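Local atomic coordinates of endoglucanase (Thermotoga maritima, PDB entry 2FVG), a protein that probably acts as a metal-dependent aminopeptidase of the M42 family, using two divalent cations per subunit, although it is named an endoglucanase. Residues 13-17 and 194-198; 27-32 and 176-180; 220-226 and 300-306; 269-273 and 321-325. All coordinates share one frame; numbering follows the deposited sequence.

Contact 1 of 4, residues 13-17 and 194-198; sequences VSGDE and TVQEE. With EDO (1,2-ethanediol), chain D.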
loop_
_atom_site.group_PDB
_atom_site.type_symbol
_atom_site.label_atom_id
_atom_site.label_comp_id
_atom_site.label_asym_id
_atom_site.label_seq_id
_atom_site.Cartn_x
_atom_site.Cartn_y
_atom_site.Cartn_z
ATOM N N VAL A 13 4.021 -5.175 8.561
ATOM C CA VAL A 13 2.724 -5.758 8.759
ATOM C C VAL A 13 1.861 -4.770 9.529
ATOM O O VAL A 13 2.394 -3.946 10.272
ATOM C CB VAL A 13 2.873 -7.086 9.533
ATOM C CG1 VAL A 13 1.504 -7.693 9.863
ATOM C CG2 VAL A 13 3.676 -8.053 8.715
ATOM N N SER A 14 0.541 -4.839 9.339
ATOM C CA SER A 14 -0.413 -3.948 10.024
ATOM C C SER A 14 -0.168 -3.940 11.516
ATOM O O SER A 14 -0.139 -4.991 12.142
ATOM C CB SER A 14 -1.852 -4.418 9.781
ATOM O OG SER A 14 -2.157 -4.411 8.402
ATOM N N GLY A 15 -0.004 -2.761 12.096
ATOM C CA GLY A 15 0.259 -2.682 13.546
ATOM C C GLY A 15 1.753 -2.570 13.813
ATOM O O GLY A 15 2.170 -2.251 14.916
ATOM N N ASP A 16 2.565 -2.784 12.781
ATOM C CA ASP A 16 4.019 -2.757 12.929
ATOM C C ASP A 16 4.678 -2.050 11.758
ATOM O O ASP A 16 5.637 -2.566 11.194
ATOM C CB ASP A 16 4.519 -4.204 13.037
ATOM C CG ASP A 16 5.993 -4.310 13.431
ATOM O OD1 ASP A 16 6.453 -3.578 14.335
ATOM O OD2 ASP A 16 6.696 -5.157 12.833
ATOM N N GLU A 17 4.200 -0.854 11.417
ATOM C CA GLU A 17 4.715 -0.112 10.255
ATOM C C GLU A 17 5.912 0.812 10.491
ATOM O O GLU A 17 6.247 1.621 9.607
ATOM C CB GLU A 17 3.604 0.741 9.600
ATOM C CG GLU A 17 2.266 0.062 9.260
ATOM C CD GLU A 17 1.314 -0.113 10.467
ATOM O OE1 GLU A 17 1.730 0.075 11.638
ATOM O OE2 GLU A 17 0.130 -0.460 10.231
ATOM N N THR A 194 -0.585 5.949 5.698
ATOM C CA THR A 194 -1.385 5.504 6.811
ATOM C C THR A 194 -0.987 4.169 7.400
ATOM O O THR A 194 -0.267 3.369 6.797
ATOM C CB THR A 194 -2.875 5.445 6.409
ATOM O OG1 THR A 194 -3.068 4.391 5.463
ATOM C CG2 THR A 194 -3.317 6.753 5.773
ATOM N N VAL A 195 -1.537 3.910 8.575
ATOM C CA VAL A 195 -1.248 2.713 9.294
ATOM C C VAL A 195 -2.586 2.067 9.642
ATOM O O VAL A 195 -3.623 2.701 9.497
ATOM C CB VAL A 195 -0.526 3.088 10.625
ATOM C CG1 VAL A 195 0.808 3.743 10.355
ATOM C CG2 VAL A 195 -1.412 3.993 11.536
ATOM N N GLN A 196 -2.580 0.814 10.075
ATOM C CA GLN A 196 -3.807 0.255 10.635
ATOM C C GLN A 196 -3.882 0.673 12.113
ATOM O O GLN A 196 -2.922 0.493 12.873
ATOM C CB GLN A 196 -3.879 -1.267 10.509
ATOM C CG GLN A 196 -5.011 -1.893 11.351
ATOM C CD GLN A 196 -5.401 -3.281 10.897
ATOM O OE1 GLN A 196 -5.170 -4.267 11.603
ATOM N NE2 GLN A 196 -5.969 -3.375 9.691
ATOM N N GLU A 197 -5.018 1.240 12.513
ATOM C CA GLU A 197 -5.221 1.651 13.905
ATOM C C GLU A 197 -5.978 0.567 14.699
ATOM O O GLU A 197 -6.502 -0.390 14.115
ATOM C CB GLU A 197 -5.953 3.003 13.982
ATOM C CG GLU A 197 -7.473 2.978 13.724
ATOM C CD GLU A 197 -7.880 2.758 12.266
ATOM O OE1 GLU A 197 -7.018 2.794 11.352
ATOM O OE2 GLU A 197 -9.096 2.566 12.037
ATOM N N GLU A 198 -6.027 0.723 16.022
ATOM C CA GLU A 198 -6.741 -0.216 16.889
ATOM C C GLU A 198 -8.187 0.249 17.103
ATOM O O GLU A 198 -9.015 -0.467 17.682
ATOM C CB GLU A 198 -6.013 -0.376 18.234
HETATM C C1 EDO D . -6.117 6.716 9.197
HETATM O O1 EDO D . -5.568 5.569 9.862
HETATM C C2 EDO D . -6.542 6.355 7.774
HETATM O O2 EDO D . -6.891 7.541 7.044
HETATM O O HOH W 1 -0.351 0.637 13.528
#
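Glu17 reaches across to the backbone of Val195 and Gln196. Its OE2 accepts the amide of Gln196, with N to OE2 3.0 Å and an N-H...O angle of 164°. The same oxygen takes the amide N of Gly15 at 3.0 Å. The two donors come from opposite faces of the carboxylate plane, both well out of it, and so grip OE2 between them. The other oxygen, OE1, is tied to the carbonyl O of Gln196 through a water that donates to both. The chain of Glu17 bends at CG (chi2 79°), which turns the carboxylate back toward the Gly15 amide. Its flank lies against Val195, whose CB is 3.7 Å from Glu17 CD. Beside this, Ser14 CB packs on Gln196 CB at 3.8 Å, while Ser14 OG bonds to Asp63. A type II turn from Val13 to Asp16 sets the loop, with Gly15 at a positive phi. Glu197, the predicted proton acceptor, turns away from the 13-17 loop. The contact probably helps to hold the backbone just before the predicted catalytic and metal-binding glutamates, Glu197 and Glu198. Glu17 is the N-cap of helix 18-28, and residues 194-198 leave the end of strand 187-194.

Contact 2 of 4, residues 27-32 and 176-180; sequences KIEGLV and IDVLE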
loop_
_atom_site.group_PDB
_atom_site.type_symbol
_atom_site.label_atom_id
_atom_site.label_comp_id
_atom_site.label_asym_id
_atom_site.label_seq_id
_atom_site.Cartn_x
_atom_site.Cartn_y
_atom_site.Cartn_z
ATOM N N LYS A 27 13.316 9.543 3.075
ATOM C CA LYS A 27 13.263 9.931 1.668
ATOM C C LYS A 27 12.543 11.247 1.373
ATOM O O LYS A 27 12.865 11.923 0.389
ATOM C CB LYS A 27 12.672 8.800 0.811
ATOM C CG LYS A 27 13.447 7.476 0.897
ATOM C CD LYS A 27 14.939 7.623 0.534
ATOM C CE LYS A 27 15.652 6.301 0.727
ATOM N NZ LYS A 27 17.098 6.370 0.387
ATOM N N ILE A 28 11.585 11.624 2.213
ATOM C CA ILE A 28 10.805 12.839 1.946
ATOM C C ILE A 28 11.061 14.052 2.849
ATOM O O ILE A 28 10.575 15.145 2.541
ATOM C CB ILE A 28 9.281 12.549 1.850
ATOM C CG1 ILE A 28 8.761 12.001 3.192
ATOM C CG2 ILE A 28 9.013 11.620 0.649
ATOM C CD1 ILE A 28 7.244 11.795 3.273
ATOM N N GLU A 29 11.811 13.871 3.937
ATOM C CA GLU A 29 12.137 14.973 4.870
ATOM C C GLU A 29 12.503 16.295 4.215
ATOM O O GLU A 29 11.955 17.341 4.572
ATOM C CB GLU A 29 13.274 14.584 5.811
ATOM C CG GLU A 29 12.836 13.814 7.026
ATOM C CD GLU A 29 14.004 13.253 7.829
ATOM O OE1 GLU A 29 15.117 13.076 7.258
ATOM O OE2 GLU A 29 13.784 12.958 9.031
ATOM N N GLY A 30 13.441 16.254 3.272
ATOM C CA GLY A 30 13.890 17.466 2.614
ATOM C C GLY A 30 13.089 17.843 1.394
ATOM O O GLY A 30 13.514 18.702 0.621
ATOM N N LEU A 31 11.935 17.208 1.218
ATOM C CA LEU A 31 11.074 17.469 0.065
ATOM C C LEU A 31 9.764 18.154 0.434
ATOM O O LEU A 31 9.064 18.677 -0.426
ATOM C CB LEU A 31 10.770 16.152 -0.663
ATOM C CG LEU A 31 11.968 15.437 -1.307
ATOM C CD1 LEU A 31 11.544 14.076 -1.809
ATOM C CD2 LEU A 31 12.597 16.275 -2.427
ATOM N N VAL A 32 9.443 18.129 1.723
ATOM C CA VAL A 32 8.188 18.670 2.232
ATOM C C VAL A 32 8.412 19.897 3.132
ATOM O O VAL A 32 9.543 20.179 3.542
ATOM C CB VAL A 32 7.367 17.562 2.950
ATOM C CG1 VAL A 32 7.007 16.459 1.976
ATOM C CG2 VAL A 32 8.137 16.976 4.123
ATOM N N ILE A 176 5.926 9.274 -2.954
ATOM C CA ILE A 176 7.334 9.644 -2.811
ATOM C C ILE A 176 7.907 10.145 -4.137
ATOM O O ILE A 176 8.683 11.104 -4.142
ATOM C CB ILE A 176 8.174 8.460 -2.327
ATOM C CG1 ILE A 176 7.677 7.982 -0.967
ATOM C CG2 ILE A 176 9.651 8.846 -2.215
ATOM C CD1 ILE A 176 8.419 6.741 -0.461
ATOM N N ASP A 177 7.534 9.506 -5.252
ATOM C CA ASP A 177 8.041 9.915 -6.579
ATOM C C ASP A 177 7.457 11.245 -7.036
ATOM O O ASP A 177 8.122 11.997 -7.742
ATOM C CB ASP A 177 7.798 8.840 -7.662
ATOM C CG ASP A 177 8.750 7.640 -7.544
ATOM O OD1 ASP A 177 9.566 7.566 -6.584
ATOM O OD2 ASP A 177 8.672 6.760 -8.427
ATOM N N VAL A 178 6.203 11.511 -6.676
ATOM C CA VAL A 178 5.578 12.784 -7.022
ATOM C C VAL A 178 6.361 13.874 -6.305
ATOM O O VAL A 178 6.719 14.890 -6.901
ATOM C CB VAL A 178 4.079 12.821 -6.638
ATOM C CG1 VAL A 178 3.512 14.256 -6.765
ATOM C CG2 VAL A 178 3.297 11.857 -7.508
ATOM N N LEU A 179 6.665 13.627 -5.032
ATOM C CA LEU A 179 7.432 14.583 -4.232
ATOM C C LEU A 179 8.861 14.757 -4.727
ATOM O O LEU A 179 9.363 15.888 -4.783
ATOM C CB LEU A 179 7.408 14.179 -2.766
ATOM C CG LEU A 179 6.072 14.454 -2.081
ATOM C CD1 LEU A 179 6.016 13.772 -0.699
ATOM C CD2 LEU A 179 5.846 15.969 -1.976
ATOM N N GLU A 180 9.521 13.651 -5.083
ATOM C CA GLU A 180 10.888 13.743 -5.619
ATOM C C GLU A 180 10.955 14.464 -6.948
ATOM O O GLU A 180 11.974 15.089 -7.263
ATOM C CB GLU A 180 11.564 12.381 -5.763
ATOM C CG GLU A 180 12.133 11.842 -4.482
ATOM C CD GLU A 180 13.352 10.962 -4.698
ATOM O OE1 GLU A 180 13.613 10.549 -5.852
ATOM O OE2 GLU A 180 14.060 10.688 -3.702
HETATM O O HOH W 2 8.606 18.254 -3.664
#
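Leu179 is the main bump of this contact, and it enters a hollow formed by Ile28, Leu31 and Val32. Its CD1 fills the bottom, 3.9 Å from Ile28 CG2 and also 3.9 Å from Val32 CG1. Leu31 closes the hollow from another side, with its CD1 4.2 Å from Leu179 CB. The branches of Ile28 divide the work. With CG1 placed between the backbone N and the carbonyl carbon (chi1 62°), CG2 is the methyl presented to helix 166-180. It sits between Leu179 and Ile176, with Ile28 CG2 and Ile176 CG2 4.0 Å apart. The side chains of Ile28 and Ile176 cross at about a right angle, and their CG2 methyls make the closest touch.

Leu31 is a bump in its own right. Its CD1 rests on the aliphatic part of Glu180, 3.5 Å from CG. Its CD2 lies near the carbonyl O of Leu179. The carboxylate of Glu180 runs on past the leucine to Tyr3 OH and to the N-terminal Gly1. Alongside the apolar packing, one water donates to the carbonyl O of Leu179 at 2.7 Å and, with a longer bond, to the carbonyl O of Leu31. The direct contact is apolar packing.

The contact joins the last part of helix 18-28 and the residues that follow to the end of helix 166-180. Strands 43-47 and 187-194 lie beneath, where Ile28 touches Ala45 and Phe193, Val32 touches Ala45, and Leu179 touches Phe191.

Contact 3 of 4, residues 220-226 and 300-306; sequences ETTTAGD and ISTPARY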
loop_
_atom_site.group_PDB
_atom_site.type_symbol
_atom_site.label_atom_id
_atom_site.label_comp_id
_atom_site.label_asym_id
_atom_site.label_seq_id
_atom_site.Cartn_x
_atom_site.Cartn_y
_atom_site.Cartn_z
ATOM N N GLU A 220 -4.443 3.685 -4.465
ATOM C CA GLU A 220 -4.393 2.275 -4.123
ATOM C C GLU A 220 -3.828 1.439 -5.261
ATOM O O GLU A 220 -3.460 1.966 -6.336
ATOM C CB GLU A 220 -5.787 1.774 -3.752
ATOM C CG GLU A 220 -6.295 2.394 -2.455
ATOM C CD GLU A 220 -7.627 1.844 -1.993
ATOM O OE1 GLU A 220 -8.337 1.207 -2.821
ATOM O OE2 GLU A 220 -7.968 2.064 -0.795
ATOM N N THR A 221 -3.722 0.151 -4.987
ATOM C CA THR A 221 -3.302 -0.860 -5.932
ATOM C C THR A 221 -4.472 -1.842 -5.942
ATOM O O THR A 221 -5.031 -2.158 -4.886
ATOM C CB THR A 221 -1.969 -1.503 -5.518
ATOM O OG1 THR A 221 -0.967 -0.478 -5.452
ATOM C CG2 THR A 221 -1.511 -2.531 -6.558
ATOM N N THR A 222 -4.930 -2.230 -7.128
ATOM C CA THR A 222 -6.074 -3.140 -7.240
ATOM C C THR A 222 -5.530 -4.421 -7.864
ATOM O O THR A 222 -4.994 -4.375 -8.967
ATOM C CB THR A 222 -7.235 -2.513 -8.082
ATOM O OG1 THR A 222 -8.306 -3.455 -8.203
ATOM C CG2 THR A 222 -6.767 -2.109 -9.495
ATOM N N THR A 223 -5.661 -5.550 -7.162
ATOM C CA THR A 223 -5.065 -6.788 -7.639
ATOM C C THR A 223 -6.059 -7.798 -8.194
ATOM O O THR A 223 -7.014 -8.189 -7.520
ATOM C CB THR A 223 -4.163 -7.495 -6.544
ATOM O OG1 THR A 223 -3.261 -6.554 -5.932
ATOM C CG2 THR A 223 -3.335 -8.620 -7.176
ATOM N N ALA A 224 -5.806 -8.216 -9.430
ATOM C CA ALA A 224 -6.607 -9.222 -10.125
ATOM C C ALA A 224 -5.935 -10.603 -10.071
ATOM O O ALA A 224 -4.737 -10.722 -9.807
ATOM C CB ALA A 224 -6.819 -8.791 -11.585
ATOM N N GLY A 225 -6.716 -11.644 -10.332
ATOM C CA GLY A 225 -6.195 -13.004 -10.344
ATOM C C GLY A 225 -6.192 -13.672 -8.994
ATOM O O GLY A 225 -5.467 -14.642 -8.787
ATOM N N ASP A 226 -7.003 -13.139 -8.080
ATOM C CA ASP A 226 -7.151 -13.663 -6.717
ATOM C C ASP A 226 -7.462 -15.166 -6.728
ATOM O O ASP A 226 -6.788 -15.953 -6.053
ATOM C CB ASP A 226 -8.241 -12.874 -5.971
ATOM C CG ASP A 226 -8.428 -13.326 -4.523
ATOM O OD1 ASP A 226 -7.536 -14.004 -3.956
ATOM O OD2 ASP A 226 -9.482 -12.983 -3.943
ATOM N N ILE A 300 -7.775 6.345 -7.172
ATOM C CA ILE A 300 -6.971 6.002 -8.333
ATOM C C ILE A 300 -6.114 4.776 -7.983
ATOM O O ILE A 300 -5.454 4.736 -6.936
ATOM C CB ILE A 300 -6.110 7.191 -8.738
ATOM C CG1 ILE A 300 -7.026 8.341 -9.170
ATOM C CG2 ILE A 300 -5.216 6.841 -9.911
ATOM C CD1 ILE A 300 -6.318 9.660 -9.313
ATOM N N SER A 301 -6.141 3.765 -8.842
ATOM C CA SER A 301 -5.404 2.552 -8.556
ATOM C C SER A 301 -4.456 2.113 -9.662
ATOM O O SER A 301 -4.777 2.191 -10.856
ATOM C CB SER A 301 -6.390 1.403 -8.310
ATOM O OG SER A 301 -7.299 1.714 -7.286
ATOM N N THR A 302 -3.286 1.656 -9.248
ATOM C CA THR A 302 -2.344 1.016 -10.142
ATOM C C THR A 302 -2.810 -0.456 -10.235
ATOM O O THR A 302 -3.027 -1.108 -9.214
ATOM C CB THR A 302 -0.902 1.090 -9.584
ATOM O OG1 THR A 302 -0.542 2.463 -9.440
ATOM C CG2 THR A 302 0.119 0.426 -10.558
ATOM N N PRO A 303 -3.011 -0.974 -11.459
ATOM C CA PRO A 303 -3.394 -2.392 -11.595
ATOM C C PRO A 303 -2.251 -3.318 -11.163
ATOM O O PRO A 303 -1.086 -2.977 -11.328
ATOM C CB PRO A 303 -3.615 -2.559 -13.114
ATOM C CG PRO A 303 -3.761 -1.178 -13.651
ATOM C CD PRO A 303 -2.914 -0.298 -12.762
ATOM N N ALA A 304 -2.597 -4.470 -10.599
ATOM C CA ALA A 304 -1.624 -5.492 -10.232
ATOM C C ALA A 304 -2.303 -6.814 -10.562
ATOM O O ALA A 304 -3.520 -6.874 -10.621
ATOM C CB ALA A 304 -1.306 -5.422 -8.731
ATOM N N ARG A 305 -1.528 -7.871 -10.781
ATOM C CA ARG A 305 -2.093 -9.191 -11.018
ATOM C C ARG A 305 -1.326 -10.206 -10.191
ATOM O O ARG A 305 -0.102 -10.224 -10.237
ATOM C CB ARG A 305 -2.007 -9.548 -12.514
ATOM C CG ARG A 305 -2.535 -10.927 -12.856
ATOM C CD ARG A 305 -2.854 -11.089 -14.350
ATOM N NE ARG A 305 -3.511 -12.381 -14.605
ATOM C CZ ARG A 305 -3.050 -13.356 -15.399
ATOM N NH1 ARG A 305 -1.933 -13.213 -16.118
ATOM N NH2 ARG A 305 -3.749 -14.471 -15.519
ATOM N N TYR A 306 -2.017 -11.081 -9.463
ATOM C CA TYR A 306 -1.288 -12.099 -8.686
ATOM C C TYR A 306 -0.528 -13.065 -9.578
ATOM O O TYR A 306 -0.933 -13.341 -10.704
ATOM C CB TYR A 306 -2.187 -12.887 -7.707
ATOM C CG TYR A 306 -2.662 -12.073 -6.501
ATOM C CD1 TYR A 306 -1.748 -11.550 -5.570
ATOM C CD2 TYR A 306 -4.027 -11.841 -6.282
ATOM C CE1 TYR A 306 -2.184 -10.797 -4.461
ATOM C CE2 TYR A 306 -4.477 -11.094 -5.177
ATOM C CZ TYR A 306 -3.552 -10.574 -4.273
ATOM O OH TYR A 306 -4.007 -9.843 -3.185
HETATM O O HOH W 3 -0.627 2.743 -6.718
HETATM O O HOH W 4 -8.805 0.143 -5.215
#
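Two parallel strands of the large mixed sheet, 215-224 and 297-306, pair here beside the predicted dinuclear metal site. Six backbone bonds join them, from Glu220 N to Ile300 O (2.9 Å) at one end to Tyr306 N to Ala224 O (2.8 Å) at the other. Glu220, Thr222 and Ala224 use both N and O, as a parallel pair requires. The axes of the two strand segments cross at -37°.

Thr221, Thr223, Thr302 and Ala304 share one face of the sheet. Ala304 CB fits between Thr221 CG2 and Thr223 OG1, 3.6 Å from each. With its CG2 anti to the backbone N, Thr223 sets that methyl over the Tyr306 ring. This CH-pi contact puts CG2 3.2 Å from the ring centroid, only 8° off the normal. Gly225 C lies at the ring edge.

On the other face, Thr222 CG2 meets Ser301 CB at 3.7 Å. One water donates to Glu220 OE1 and also bonds Ser301 OG. Glu220 OE2 bonds to His61 NE2. Both residues are predicted ligands of the first zinc. The pairing fixes the Glu220 backbone and so probably helps to place its carboxylate. Metal ligands at or near the C-terminal ends of parallel strands, and in the segments that follow, are characteristic of the zinc exopeptidase fold of M42 peptidases.

Contact 4 of 4, residues 269-273 and 321-325; sequences NDIPF and NTKKL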
loop_
_atom_site.group_PDB
_atom_site.type_symbol
_atom_site.label_atom_id
_atom_site.label_comp_id
_atom_site.label_asym_id
_atom_site.label_seq_id
_atom_site.Cartn_x
_atom_site.Cartn_y
_atom_site.Cartn_z
ATOM N N ASN A 269 -4.363 15.324 -20.637
ATOM C CA ASN A 269 -2.919 15.217 -20.490
ATOM C C ASN A 269 -2.332 14.006 -21.207
ATOM O O ASN A 269 -1.148 13.701 -21.051
ATOM C CB ASN A 269 -2.488 15.253 -19.021
ATOM C CG ASN A 269 -2.677 16.607 -18.399
ATOM O OD1 ASN A 269 -1.739 17.396 -18.322
ATOM N ND2 ASN A 269 -3.902 16.914 -18.002
ATOM N N ASP A 270 -3.170 13.336 -22.001
ATOM C CA ASP A 270 -2.782 12.149 -22.779
ATOM C C ASP A 270 -2.249 11.023 -21.880
ATOM O O ASP A 270 -1.255 10.350 -22.207
ATOM C CB ASP A 270 -1.776 12.526 -23.871
ATOM C CG ASP A 270 -2.312 13.597 -24.811
ATOM O OD1 ASP A 270 -3.528 13.580 -25.111
ATOM O OD2 ASP A 270 -1.515 14.456 -25.264
ATOM N N ILE A 271 -2.920 10.839 -20.743
ATOM C CA ILE A 271 -2.549 9.810 -19.788
ATOM C C ILE A 271 -3.552 8.671 -19.953
ATOM O O ILE A 271 -4.749 8.908 -19.829
ATOM C CB ILE A 271 -2.596 10.324 -18.330
ATOM C CG1 ILE A 271 -1.586 11.447 -18.115
ATOM C CG2 ILE A 271 -2.302 9.197 -17.367
ATOM C CD1 ILE A 271 -1.677 12.091 -16.727
ATOM N N PRO A 272 -3.067 7.454 -20.275
ATOM C CA PRO A 272 -3.958 6.310 -20.415
ATOM C C PRO A 272 -4.587 5.984 -19.080
ATOM O O PRO A 272 -3.930 6.086 -18.030
ATOM C CB PRO A 272 -3.022 5.165 -20.826
ATOM C CG PRO A 272 -1.758 5.813 -21.266
ATOM C CD PRO A 272 -1.658 7.098 -20.534
ATOM N N PHE A 273 -5.853 5.592 -19.103
ATOM C CA PHE A 273 -6.528 5.225 -17.863
ATOM C C PHE A 273 -7.554 4.194 -18.225
ATOM O O PHE A 273 -7.837 4.009 -19.410
ATOM C CB PHE A 273 -7.221 6.429 -17.212
ATOM C CG PHE A 273 -8.357 7.027 -18.053
ATOM C CD1 PHE A 273 -8.086 7.903 -19.093
ATOM C CD2 PHE A 273 -9.692 6.716 -17.780
ATOM C CE1 PHE A 273 -9.133 8.452 -19.877
ATOM C CE2 PHE A 273 -10.733 7.265 -18.542
ATOM C CZ PHE A 273 -10.453 8.130 -19.589
ATOM N N ASN A 321 2.108 6.393 -15.215
ATOM C CA ASN A 321 0.913 7.151 -15.553
ATOM C C ASN A 321 0.096 7.535 -14.337
ATOM O O ASN A 321 -0.558 8.589 -14.328
ATOM C CB ASN A 321 0.094 6.392 -16.568
ATOM C CG ASN A 321 0.690 6.480 -17.926
ATOM O OD1 ASN A 321 0.987 7.574 -18.403
ATOM N ND2 ASN A 321 0.871 5.339 -18.571
ATOM N N THR A 322 0.119 6.668 -13.328
ATOM C CA THR A 322 -0.523 6.952 -12.048
ATOM C C THR A 322 0.182 8.154 -11.410
ATOM O O THR A 322 -0.473 9.115 -10.980
ATOM C CB THR A 322 -0.416 5.769 -11.099
ATOM O OG1 THR A 322 -0.937 4.607 -11.745
ATOM C CG2 THR A 322 -1.234 6.031 -9.810
ATOM N N LYS A 323 1.513 8.103 -11.361
ATOM C CA LYS A 323 2.318 9.195 -10.837
ATOM C C LYS A 323 2.054 10.481 -11.636
ATOM O O LYS A 323 1.915 11.556 -11.050
ATOM C CB LYS A 323 3.801 8.824 -10.896
ATOM C CG LYS A 323 4.748 9.946 -10.483
ATOM C CD LYS A 323 6.174 9.745 -10.979
ATOM C CE LYS A 323 6.352 10.189 -12.438
ATOM N NZ LYS A 323 7.773 10.066 -12.912
ATOM N N LYS A 324 2.001 10.392 -12.968
ATOM C CA LYS A 324 1.722 11.577 -13.793
ATOM C C LYS A 324 0.371 12.178 -13.435
ATOM O O LYS A 324 0.257 13.367 -13.233
ATOM C CB LYS A 324 1.722 11.253 -15.287
ATOM C CG LYS A 324 3.076 11.171 -15.984
ATOM C CD LYS A 324 2.839 10.985 -17.489
ATOM C CE LYS A 324 4.122 10.842 -18.298
ATOM N NZ LYS A 324 4.839 9.573 -18.013
ATOM N N LEU A 325 -0.654 11.339 -13.366
ATOM C CA LEU A 325 -2.016 11.768 -13.039
ATOM C C LEU A 325 -2.135 12.443 -11.667
ATOM O O LEU A 325 -2.783 13.468 -11.545
ATOM C CB LEU A 325 -2.995 10.587 -13.141
ATOM C CG LEU A 325 -4.491 10.860 -12.995
ATOM C CD1 LEU A 325 -4.967 11.960 -13.966
ATOM C CD2 LEU A 325 -5.280 9.579 -13.194
#
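Ile271 and Asn321 lie alongside each other, their side chains running opposite ways, where a loop packs on helix 316-332 in the alpha/beta part of the M42 fold. The loop follows helix 256-268. Ile271 points at the helix and lays its two branches along one turn of it. With chi1 at -63°, CG1 stands anti to the carbonyl carbon and CG2 anti to the backbone N. CG2 meets the start of the turn, 3.8 Å from Asn321 CB. CD1, at the end of the other branch, reaches the next turn. It packs 3.8 Å from Lys324 CB and 4.1 Å from Leu325 CB. The isoleucine thus spans the backbone bond from Leu325 N to Asn321 O, and CG2 and CD1 lie near its two ends.

Pro272 meets the amide of Asn321 with the two side chains crossing at about a right angle. The ring offers CD and CG to the amide group, and Pro272 CG is 3.8 Å from Asn321 ND2. Lys324 touches Ile271 with its CB, while its amine lies far from the loop. Leu325 also packs on Thr265 of helix 256-268. Phe273 turns to that same helix, where it meets Val263 and Ala266. The closest approach of the proline is from Pro272 CD to Asn321 OD1, 3.4 Å.

How the contacts relate
Contacts 3 and 4 touch, with centres about 16 Å apart. Thr302 OG1 and Thr322 OG1 are 3.2 Å apart, a probable hydrogen bond, and Ile300 CD1 packs on Leu325 CD2 at 4.0 Å. Along the chain their segments alternate. Contact 4 also touches contact 2: Asp177 CB is 3.8 Å from Lys323 CD. Helix 316-332 therefore links these three contacts. Contact 1 touches none of the others. Its centre is about 21 Å from that of contact 3, on the opposite side of the chain's centre. Both nevertheless border the predicted metal site, contact 1 with Glu197 and Glu198 and contact 3 with Glu220. Contacts 2 and 4 lie away from it.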